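Local coordinates for hypothetical protein Atu1826 (Agrobacterium tumefaciens, PDB 2I3D), which is of unknown function but is probably a hydrolase of the alpha/beta-hydrolase fold, related to the S15 family of X-Pro dipeptidyl-peptidases, at residues B[50-55]-B[70-75]; B[102-107]-B[133-138]; B[127-132]-B[150-155]. All coordinates share one frame; numbering follows the deposited sequence. Where two conformers were deposited one is given.

Overall arrangement
All three contacts are buried, and all lie within one alpha/beta unit built on a mostly parallel central sheet. Contact 1 seats helix 66-77 on strand 49-53, and contact 3 pairs the neighbouring strand 124-129 with strand 146-152, so the two share a sheet and are joined directly by backbone hydrogen bonds between I51, L53 and A127. Contact 2 packs helices 101-117 and 131-142 together, with I135 and A107 resting on L53 of contact 1. Helix 131-142 starts inside contact 3, just after S130. Contacts 1 and 2 are almost wholly apolar across their segments, whereas contact 3 adds backbone hydrogen bonds and a bridging water beside the probable catalytic serine.

Contact 1 (B[50-55]-B[70-75]); sequences AIILHP and QLFYLF
A50 and I52 meet helix 70-75 through carbon alone, and the polar side-chain bond of this region lies just past the strand, where H54 ND1 donates to P55 O over 2.7 Å. The bond is bent (145° at the hydrogen) but meets a lone pair of P55 O in the carbonyl plane, and P55 O is only 11° out of the imidazole plane. H54 NE2 is also hydrogen-bonded, to F87 N, so both ring nitrogens are engaged, which should hold the ring's rotation.

The strand runs almost exactly antiparallel to the helix, with the two axes 8.7 Å apart. A50 is small enough for an aromatic ring to ride close to the backbone: its CB lies 3.5 Å from F75 CG. I52, branched at CB, reaches three helix residues. Its CG2 meets L71 CB at 3.8 Å. Its CD1 reaches F75 CD2, also at 3.8 Å. F72 meets I52 mainly through its CA and CB, with I52 CG1 oblique to its ring; CG anti to the backbone N (chi1 179°) sends the ring on to a cation-pi contact with R84. The F75 ring lies obliquely against A50 CB and I52 CD1 and meets F80 edge-to-face.

I51 and L53 point to the other side, as expected of a strand covered on both faces. The packing belongs to the beta-alpha-beta crossover of strand 49-53, helix 66-77 and strand 81-85 in an alpha/beta-hydrolase fold.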
loop_
_atom_site.group_PDB
_atom_site.type_symbol
_atom_site.label_atom_id
_atom_site.label_comp_id
_atom_site.label_asym_id
_atom_site.label_seq_id
_atom_site.Cartn_x
_atom_site.Cartn_y
_atom_site.Cartn_z
ATOM N N ALA B 50 2.162 16.436 -13.684
ATOM C CA ALA B 50 1.326 15.297 -13.318
ATOM C C ALA B 50 1.026 15.384 -11.820
ATOM O O ALA B 50 1.952 15.580 -11.026
ATOM C CB ALA B 50 2.022 13.980 -13.651
ATOM N N ILE B 51 -0.245 15.269 -11.442
ATOM C CA ILE B 51 -0.672 15.246 -10.031
ATOM C C ILE B 51 -1.230 13.848 -9.742
ATOM O O ILE B 51 -2.094 13.358 -10.506
ATOM C CB ILE B 51 -1.809 16.278 -9.772
ATOM C CG1 ILE B 51 -1.368 17.689 -10.241
ATOM C CG2 ILE B 51 -2.224 16.303 -8.319
ATOM C CD1 ILE B 51 -0.200 18.361 -9.453
ATOM N N ILE B 52 -0.781 13.240 -8.651
ATOM C CA ILE B 52 -1.164 11.854 -8.316
ATOM C C ILE B 52 -1.953 11.853 -7.003
ATOM O O ILE B 52 -1.440 12.408 -5.986
ATOM C CB ILE B 52 0.093 10.931 -8.152
ATOM C CG1 ILE B 52 1.177 11.272 -9.186
ATOM C CG2 ILE B 52 -0.343 9.442 -8.173
ATOM C CD1 ILE B 52 0.789 11.027 -10.642
ATOM N N LEU B 53 -3.151 11.234 -7.010
ATOM C CA LEU B 53 -4.108 11.323 -5.900
ATOM C C LEU B 53 -4.379 9.957 -5.282
ATOM O O LEU B 53 -4.584 8.984 -5.999
ATOM C CB LEU B 53 -5.426 11.982 -6.384
ATOM C CG LEU B 53 -5.198 13.382 -6.978
ATOM C CD1 LEU B 53 -6.468 13.941 -7.655
ATOM C CD2 LEU B 53 -4.629 14.328 -5.899
ATOM N N HIS B 54 -4.359 9.884 -3.947
ATOM C CA HIS B 54 -4.393 8.582 -3.253
ATOM C C HIS B 54 -5.801 8.128 -2.787
ATOM O O HIS B 54 -6.775 8.913 -2.850
ATOM C CB HIS B 54 -3.364 8.601 -2.091
ATOM C CG HIS B 54 -3.758 9.476 -0.937
ATOM N ND1 HIS B 54 -4.766 9.152 -0.055
ATOM C CD2 HIS B 54 -3.210 10.633 -0.477
ATOM C CE1 HIS B 54 -4.838 10.081 0.893
ATOM N NE2 HIS B 54 -3.898 10.980 0.669
ATOM N N PRO B 55 -5.944 6.857 -2.350
ATOM C CA PRO B 55 -7.217 6.363 -1.834
ATOM C C PRO B 55 -7.709 6.960 -0.527
ATOM O O PRO B 55 -6.973 7.686 0.180
ATOM C CB PRO B 55 -6.978 4.848 -1.616
ATOM C CG PRO B 55 -5.861 4.521 -2.588
ATOM C CD PRO B 55 -4.958 5.764 -2.532
ATOM N N GLN B 70 4.165 4.178 -7.624
ATOM C CA GLN B 70 4.467 3.743 -8.994
ATOM C C GLN B 70 3.881 4.670 -10.063
ATOM O O GLN B 70 4.531 4.914 -11.077
ATOM C CB GLN B 70 3.975 2.327 -9.206
ATOM C CG GLN B 70 4.797 1.316 -8.373
ATOM C CD GLN B 70 6.186 1.163 -8.882
ATOM O OE1 GLN B 70 6.426 1.142 -10.122
ATOM N NE2 GLN B 70 7.146 1.122 -7.958
ATOM N N LEU B 71 2.676 5.200 -9.850
ATOM C CA LEU B 71 2.145 6.158 -10.806
ATOM C C LEU B 71 3.036 7.400 -10.835
ATOM O O LEU B 71 3.376 7.907 -11.903
ATOM C CB LEU B 71 0.704 6.561 -10.452
ATOM C CG LEU B 71 -0.367 5.475 -10.716
ATOM C CD1 LEU B 71 -1.658 5.741 -9.944
ATOM C CD2 LEU B 71 -0.649 5.360 -12.270
ATOM N N PHE B 72 3.363 7.917 -9.641
ATOM C CA PHE B 72 4.298 9.031 -9.550
ATOM C C PHE B 72 5.583 8.738 -10.353
ATOM O O PHE B 72 6.023 9.556 -11.191
ATOM C CB PHE B 72 4.606 9.277 -8.083
ATOM C CG PHE B 72 5.577 10.391 -7.836
ATOM C CD1 PHE B 72 5.117 11.653 -7.443
ATOM C CD2 PHE B 72 6.963 10.164 -7.928
ATOM C CE1 PHE B 72 6.027 12.695 -7.155
ATOM C CE2 PHE B 72 7.882 11.182 -7.644
ATOM C CZ PHE B 72 7.416 12.463 -7.260
ATOM N N TYR B 73 6.191 7.575 -10.101
ATOM C CA TYR B 73 7.444 7.229 -10.761
ATOM C C TYR B 73 7.299 7.120 -12.297
ATOM O O TYR B 73 8.189 7.554 -13.028
ATOM C CB TYR B 73 7.957 5.917 -10.182
ATOM C CG TYR B 73 9.349 5.549 -10.608
ATOM C CD1 TYR B 73 10.458 6.287 -10.178
ATOM C CD2 TYR B 73 9.556 4.455 -11.427
ATOM C CE1 TYR B 73 11.757 5.928 -10.580
ATOM C CE2 TYR B 73 10.839 4.095 -11.838
ATOM C CZ TYR B 73 11.915 4.838 -11.417
ATOM O OH TYR B 73 13.157 4.414 -11.842
ATOM N N LEU B 74 6.167 6.586 -12.784
ATOM C CA LEU B 74 5.881 6.550 -14.221
ATOM C C LEU B 74 5.952 7.934 -14.868
ATOM O O LEU B 74 6.641 8.139 -15.903
ATOM C CB LEU B 74 4.489 5.950 -14.446
ATOM C CG LEU B 74 4.031 5.980 -15.911
ATOM C CD1 LEU B 74 5.098 5.333 -16.842
ATOM C CD2 LEU B 74 2.677 5.200 -15.986
ATOM N N PHE B 75 5.218 8.880 -14.305
ATOM C CA PHE B 75 5.229 10.221 -14.884
ATOM C C PHE B 75 6.604 10.877 -14.772
ATOM O O PHE B 75 7.053 11.536 -15.716
ATOM C CB PHE B 75 4.127 11.075 -14.271
ATOM C CG PHE B 75 2.755 10.716 -14.777
ATOM C CD1 PHE B 75 2.264 11.268 -15.985
ATOM C CD2 PHE B 75 1.953 9.772 -14.087
ATOM C CE1 PHE B 75 0.965 10.918 -16.470
ATOM C CE2 PHE B 75 0.641 9.407 -14.560
ATOM C CZ PHE B 75 0.154 9.962 -15.763
#

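Contact 2 (B[102-107]-B[133-138])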
loop_
_atom_site.group_PDB
_atom_site.type_symbol
_atom_site.label_atom_id
_atom_site.label_comp_id
_atom_site.label_asym_id
_atom_site.label_seq_id
_atom_site.Cartn_x
_atom_site.Cartn_y
_atom_site.Cartn_z
ATOM N N GLY B 102 -13.503 18.924 0.450
ATOM C CA GLY B 102 -12.205 19.411 0.945
ATOM C C GLY B 102 -11.029 18.824 0.173
ATOM O O GLY B 102 -10.036 19.491 -0.102
ATOM N N GLU B 103 -11.132 17.549 -0.179
ATOM C CA GLU B 103 -10.019 16.894 -0.845
ATOM C C GLU B 103 -9.877 17.401 -2.265
ATOM O O GLU B 103 -8.746 17.561 -2.762
ATOM C CB GLU B 103 -10.188 15.369 -0.767
ATOM C CG GLU B 103 -9.905 14.852 0.697
ATOM C CD GLU B 103 -11.126 14.945 1.591
ATOM O OE1 GLU B 103 -12.246 14.750 1.076
ATOM O OE2 GLU B 103 -10.968 15.172 2.806
ATOM N N LEU B 104 -11.020 17.746 -2.895
ATOM C CA LEU B 104 -10.952 18.397 -4.190
ATOM C C LEU B 104 -10.261 19.771 -4.060
ATOM O O LEU B 104 -9.413 20.103 -4.878
ATOM C CB LEU B 104 -12.350 18.573 -4.809
ATOM C CG LEU B 104 -12.366 19.323 -6.149
ATOM C CD1 LEU B 104 -11.518 18.670 -7.234
ATOM C CD2 LEU B 104 -13.825 19.440 -6.644
ATOM N N SER B 105 -10.574 20.528 -3.005
ATOM C CA SER B 105 -9.903 21.814 -2.769
ATOM C C SER B 105 -8.418 21.634 -2.555
ATOM O O SER B 105 -7.621 22.408 -3.106
ATOM C CB SER B 105 -10.541 22.555 -1.594
ATOM O OG SER B 105 -11.852 22.901 -2.029
ATOM N N ASP B 106 -8.043 20.578 -1.800
ATOM C CA ASP B 106 -6.633 20.243 -1.619
ATOM C C ASP B 106 -5.923 20.003 -2.952
ATOM O O ASP B 106 -4.835 20.520 -3.188
ATOM C CB ASP B 106 -6.473 18.969 -0.771
ATOM C CG ASP B 106 -6.934 19.161 0.673
ATOM O OD1 ASP B 106 -7.068 20.351 1.092
ATOM O OD2 ASP B 106 -7.181 18.123 1.373
ATOM N N ALA B 107 -6.545 19.194 -3.822
ATOM C CA ALA B 107 -5.950 18.887 -5.137
ATOM C C ALA B 107 -5.800 20.147 -6.021
ATOM O O ALA B 107 -4.804 20.324 -6.709
ATOM C CB ALA B 107 -6.822 17.798 -5.861
ATOM N N ALA B 133 -9.301 8.665 -7.715
ATOM C CA ALA B 133 -9.735 8.767 -9.120
ATOM C C ALA B 133 -10.986 9.654 -9.168
ATOM O O ALA B 133 -11.227 10.361 -10.167
ATOM C CB ALA B 133 -10.057 7.387 -9.677
ATOM N N TRP B 134 -11.845 9.547 -8.148
ATOM C CA TRP B 134 -13.043 10.417 -8.119
ATOM C C TRP B 134 -12.655 11.888 -7.952
ATOM O O TRP B 134 -13.146 12.793 -8.699
ATOM C CB TRP B 134 -13.973 9.929 -6.998
ATOM C CG TRP B 134 -15.255 10.699 -6.829
ATOM C CD1 TRP B 134 -16.258 10.872 -7.750
ATOM C CD2 TRP B 134 -15.664 11.380 -5.637
ATOM N NE1 TRP B 134 -17.272 11.668 -7.202
ATOM C CE2 TRP B 134 -16.937 11.967 -5.901
ATOM C CE3 TRP B 134 -15.053 11.598 -4.380
ATOM C CZ2 TRP B 134 -17.623 12.715 -4.930
ATOM C CZ3 TRP B 134 -15.725 12.309 -3.432
ATOM C CH2 TRP B 134 -16.996 12.862 -3.689
ATOM N N ILE B 135 -11.799 12.173 -6.950
ATOM C CA ILE B 135 -11.260 13.540 -6.864
ATOM C C ILE B 135 -10.546 13.974 -8.170
ATOM O O ILE B 135 -10.744 15.100 -8.668
ATOM C CB ILE B 135 -10.319 13.702 -5.658
ATOM C CG1 ILE B 135 -11.021 13.250 -4.347
ATOM C CG2 ILE B 135 -9.760 15.171 -5.600
ATOM C CD1 ILE B 135 -12.197 14.185 -3.927
ATOM N N GLY B 136 -9.756 13.065 -8.769
ATOM C CA GLY B 136 -9.044 13.406 -9.980
ATOM C C GLY B 136 -9.958 13.801 -11.130
ATOM O O GLY B 136 -9.687 14.770 -11.867
HETATM N N MSE B 137 -11.040 13.055 -11.293
HETATM C CA MSE B 137 -11.947 13.359 -12.405
HETATM C C MSE B 137 -12.719 14.663 -12.140
HETATM O O MSE B 137 -13.080 15.372 -13.093
HETATM C CB MSE B 137 -12.830 12.163 -12.786
HETATM C CG MSE B 137 -11.981 10.963 -13.263
HETATM SE SE MSE B 137 -12.956 9.557 -14.152
HETATM C CE MSE B 137 -13.028 10.373 -15.939
ATOM N N GLN B 138 -12.958 14.982 -10.861
ATOM C CA GLN B 138 -13.581 16.256 -10.533
ATOM C C GLN B 138 -12.586 17.389 -10.870
ATOM O O GLN B 138 -12.969 18.454 -11.393
ATOM C CB GLN B 138 -13.956 16.300 -9.059
ATOM C CG GLN B 138 -15.133 15.386 -8.716
ATOM C CD GLN B 138 -15.467 15.463 -7.228
ATOM O OE1 GLN B 138 -15.986 16.490 -6.743
ATOM N NE2 GLN B 138 -15.111 14.396 -6.487
#
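I135 lays its branched side chain over one turn of helix 102-107. CG2 lies 3.7 Å from L104 CA and also touches A107 CB. CD1 reaches E103 CB at 3.9 Å. With CG1 beside the backbone N and CG2 anti to it (chi1 -54°), the two branches spread along the turn. A107, with only a methyl, suits this place: it allows I135 to come close to the helix backbone. The axes are 9.5 Å apart at closest approach and cross at -61°.

Both helices lie on one face of the central sheet of the alpha/beta-hydrolase fold, where I135 and A107 also touch L53 of strand 49-53. Farther along helix 133-138, Q138 meets L104 of the partner helix: L104 CD1 lies 3.9 Å from Q138 CB, and L104 CD2 lies 3.7 Å from Q138 OE1. Q138 suits this margin because its CB and the OE1 side of its amide pack on leucine while NE2 turns to W134. NE2 sits 3.0 Å above the plane of the W134 ring, over its centre, and gives a weak hydrogen bond to W134 O. E103 offers only its CB and backbone to I135; its carboxylate turns away, OE2 being hydrogen-bonded to D98 N.

Contact 3 (B[127-132]-B[150-155]); sequences AGYSFG and MSIAPQ
Strands 127-129 and 150-152 run parallel, and the first leads into what is probably the nucleophile elbow of an alpha/beta hydrolase, the G128-S130-G132 pattern at the turn between strand 124-129 and helix 131-142. S130, the likely nucleophile, has a strained backbone (phi 64°, psi -124°), and its OG is hydrogen-bonded to H212 NE2, consistent with a catalytic triad completed by D179. Glycine suits both flanking sites: G132 O occupies the place where a side chain of G128 would begin, and Y129 O crowds the same place at G132.

Three backbone hydrogen bonds join the segments. G128 N donates to M150 O at 2.9 Å. I152 N donates to G128 O, also at 2.9 Å. S130 N donates to I152 O at 2.8 Å. The last two are nearly straight; the first is a little more bent, and its donor also sits tilted from the carbonyl plane of M150. The third extends the sheet pattern into the turn. S130 CA also makes a CA-H...O contact of 3.3 Å with A153 O, a buried carbonyl with no hydrogen-bond partner in the model.

Apolar contacts cover the face that bears A127, Y129, M150 and I152. A127 CB and M150 CB meet at 4.0 Å. Y129 keeps its CG anti to the backbone N (chi1 171°) and crosses I152 at about a right angle, CD1 touching I152 CG2 at 3.6 Å; a flat ring and a branched chain suit this buried face. A153 CB comes at the edge of the same ring, whose OH bonds to H212 O.

Extended Q155 brings its amide beside S130 OG, without a hydrogen bond between them. One water donates to S130 O at 2.8 Å and accepts from Q155 N and Q155 NE2.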
loop_
_atom_site.group_PDB
_atom_site.type_symbol
_atom_site.label_atom_id
_atom_site.label_comp_id
_atom_site.label_asym_id
_atom_site.label_seq_id
_atom_site.Cartn_x
_atom_site.Cartn_y
_atom_site.Cartn_z
ATOM N N ALA B 127 -3.638 11.557 -12.202
ATOM C CA ALA B 127 -3.783 10.105 -12.068
ATOM C C ALA B 127 -4.270 9.866 -10.656
ATOM O O ALA B 127 -3.654 10.384 -9.705
ATOM C CB ALA B 127 -2.451 9.414 -12.302
ATOM N N GLY B 128 -5.365 9.128 -10.495
ATOM C CA GLY B 128 -5.944 8.899 -9.167
ATOM C C GLY B 128 -6.298 7.434 -8.953
ATOM O O GLY B 128 -6.679 6.759 -9.896
ATOM N N TYR B 129 -6.197 6.957 -7.714
ATOM C CA TYR B 129 -6.510 5.560 -7.398
ATOM C C TYR B 129 -7.640 5.517 -6.381
ATOM O O TYR B 129 -7.565 6.149 -5.318
ATOM C CB TYR B 129 -5.196 4.916 -6.881
ATOM C CG TYR B 129 -5.361 3.542 -6.301
ATOM C CD1 TYR B 129 -6.336 2.660 -6.778
ATOM C CD2 TYR B 129 -4.519 3.119 -5.262
ATOM C CE1 TYR B 129 -6.498 1.350 -6.177
ATOM C CE2 TYR B 129 -4.675 1.860 -4.671
ATOM C CZ TYR B 129 -5.648 1.002 -5.123
ATOM O OH TYR B 129 -5.695 -0.227 -4.509
ATOM N N SER B 130 -8.717 4.808 -6.727
ATOM C CA SER B 130 -9.854 4.629 -5.875
ATOM C C SER B 130 -10.542 5.987 -5.597
ATOM O O SER B 130 -10.900 6.691 -6.552
ATOM C CB SER B 130 -9.454 3.863 -4.603
ATOM O OG SER B 130 -10.587 3.322 -3.932
ATOM N N PHE B 131 -10.713 6.368 -4.318
ATOM C CA PHE B 131 -11.257 7.708 -4.011
ATOM C C PHE B 131 -10.468 8.809 -4.776
ATOM O O PHE B 131 -11.045 9.788 -5.262
ATOM C CB PHE B 131 -11.193 7.912 -2.502
ATOM C CG PHE B 131 -11.516 9.323 -2.026
ATOM C CD1 PHE B 131 -12.805 9.662 -1.663
ATOM C CD2 PHE B 131 -10.490 10.229 -1.793
ATOM C CE1 PHE B 131 -13.066 10.933 -1.148
ATOM C CE2 PHE B 131 -10.737 11.500 -1.275
ATOM C CZ PHE B 131 -12.017 11.848 -0.971
ATOM N N GLY B 132 -9.141 8.647 -4.878
ATOM C CA GLY B 132 -8.314 9.571 -5.633
ATOM C C GLY B 132 -8.743 9.729 -7.098
ATOM O O GLY B 132 -8.563 10.807 -7.653
HETATM N N MSE B 150 -5.659 9.211 -15.686
HETATM C CA MSE B 150 -5.731 7.793 -15.405
HETATM C C MSE B 150 -6.600 7.660 -14.167
HETATM O O MSE B 150 -6.364 8.397 -13.162
HETATM C CB MSE B 150 -4.343 7.255 -15.103
HETATM C CG MSE B 150 -3.431 7.301 -16.293
HETATM SE SE MSE B 150 -1.735 6.494 -15.733
HETATM C CE MSE B 150 -0.804 6.845 -17.408
ATOM N N SER B 151 -7.587 6.757 -14.227
ATOM C CA SER B 151 -8.468 6.489 -13.075
ATOM C C SER B 151 -8.364 5.011 -12.792
ATOM O O SER B 151 -8.884 4.199 -13.560
ATOM C CB SER B 151 -9.913 6.867 -13.367
ATOM O OG SER B 151 -10.041 8.252 -13.356
ATOM N N ILE B 152 -7.667 4.678 -11.708
ATOM C CA ILE B 152 -7.396 3.309 -11.318
ATOM C C ILE B 152 -8.457 2.934 -10.253
ATOM O O ILE B 152 -8.564 3.594 -9.205
ATOM C CB ILE B 152 -6.007 3.163 -10.721
ATOM C CG1 ILE B 152 -4.952 3.473 -11.788
ATOM C CG2 ILE B 152 -5.835 1.731 -10.239
ATOM C CD1 ILE B 152 -4.754 4.954 -12.200
ATOM N N ALA B 153 -9.237 1.903 -10.546
ATOM C CA ALA B 153 -10.254 1.396 -9.588
ATOM C C ALA B 153 -11.266 2.461 -9.142
ATOM O O ALA B 153 -11.490 2.621 -7.944
ATOM C CB ALA B 153 -9.605 0.758 -8.313
ATOM N N PRO B 154 -11.922 3.137 -10.086
ATOM C CA PRO B 154 -12.935 4.132 -9.683
ATOM C C PRO B 154 -14.166 3.432 -9.041
ATOM O O PRO B 154 -14.384 2.225 -9.302
ATOM C CB PRO B 154 -13.308 4.774 -11.022
ATOM C CG PRO B 154 -13.204 3.642 -12.023
ATOM C CD PRO B 154 -11.921 2.885 -11.541
ATOM N N GLN B 155 -14.961 4.146 -8.214
ATOM C CA GLN B 155 -16.003 3.494 -7.428
ATOM C C GLN B 155 -17.309 4.219 -7.729
ATOM O O GLN B 155 -17.834 4.953 -6.892
ATOM C CB GLN B 155 -15.714 3.631 -5.923
ATOM C CG GLN B 155 -14.375 3.088 -5.461
ATOM C CD GLN B 155 -13.973 3.796 -4.181
ATOM O OE1 GLN B 155 -14.060 3.250 -3.051
ATOM N NE2 GLN B 155 -13.538 5.031 -4.348
HETATM O O HOH W 1 -13.624 6.294 -6.834
#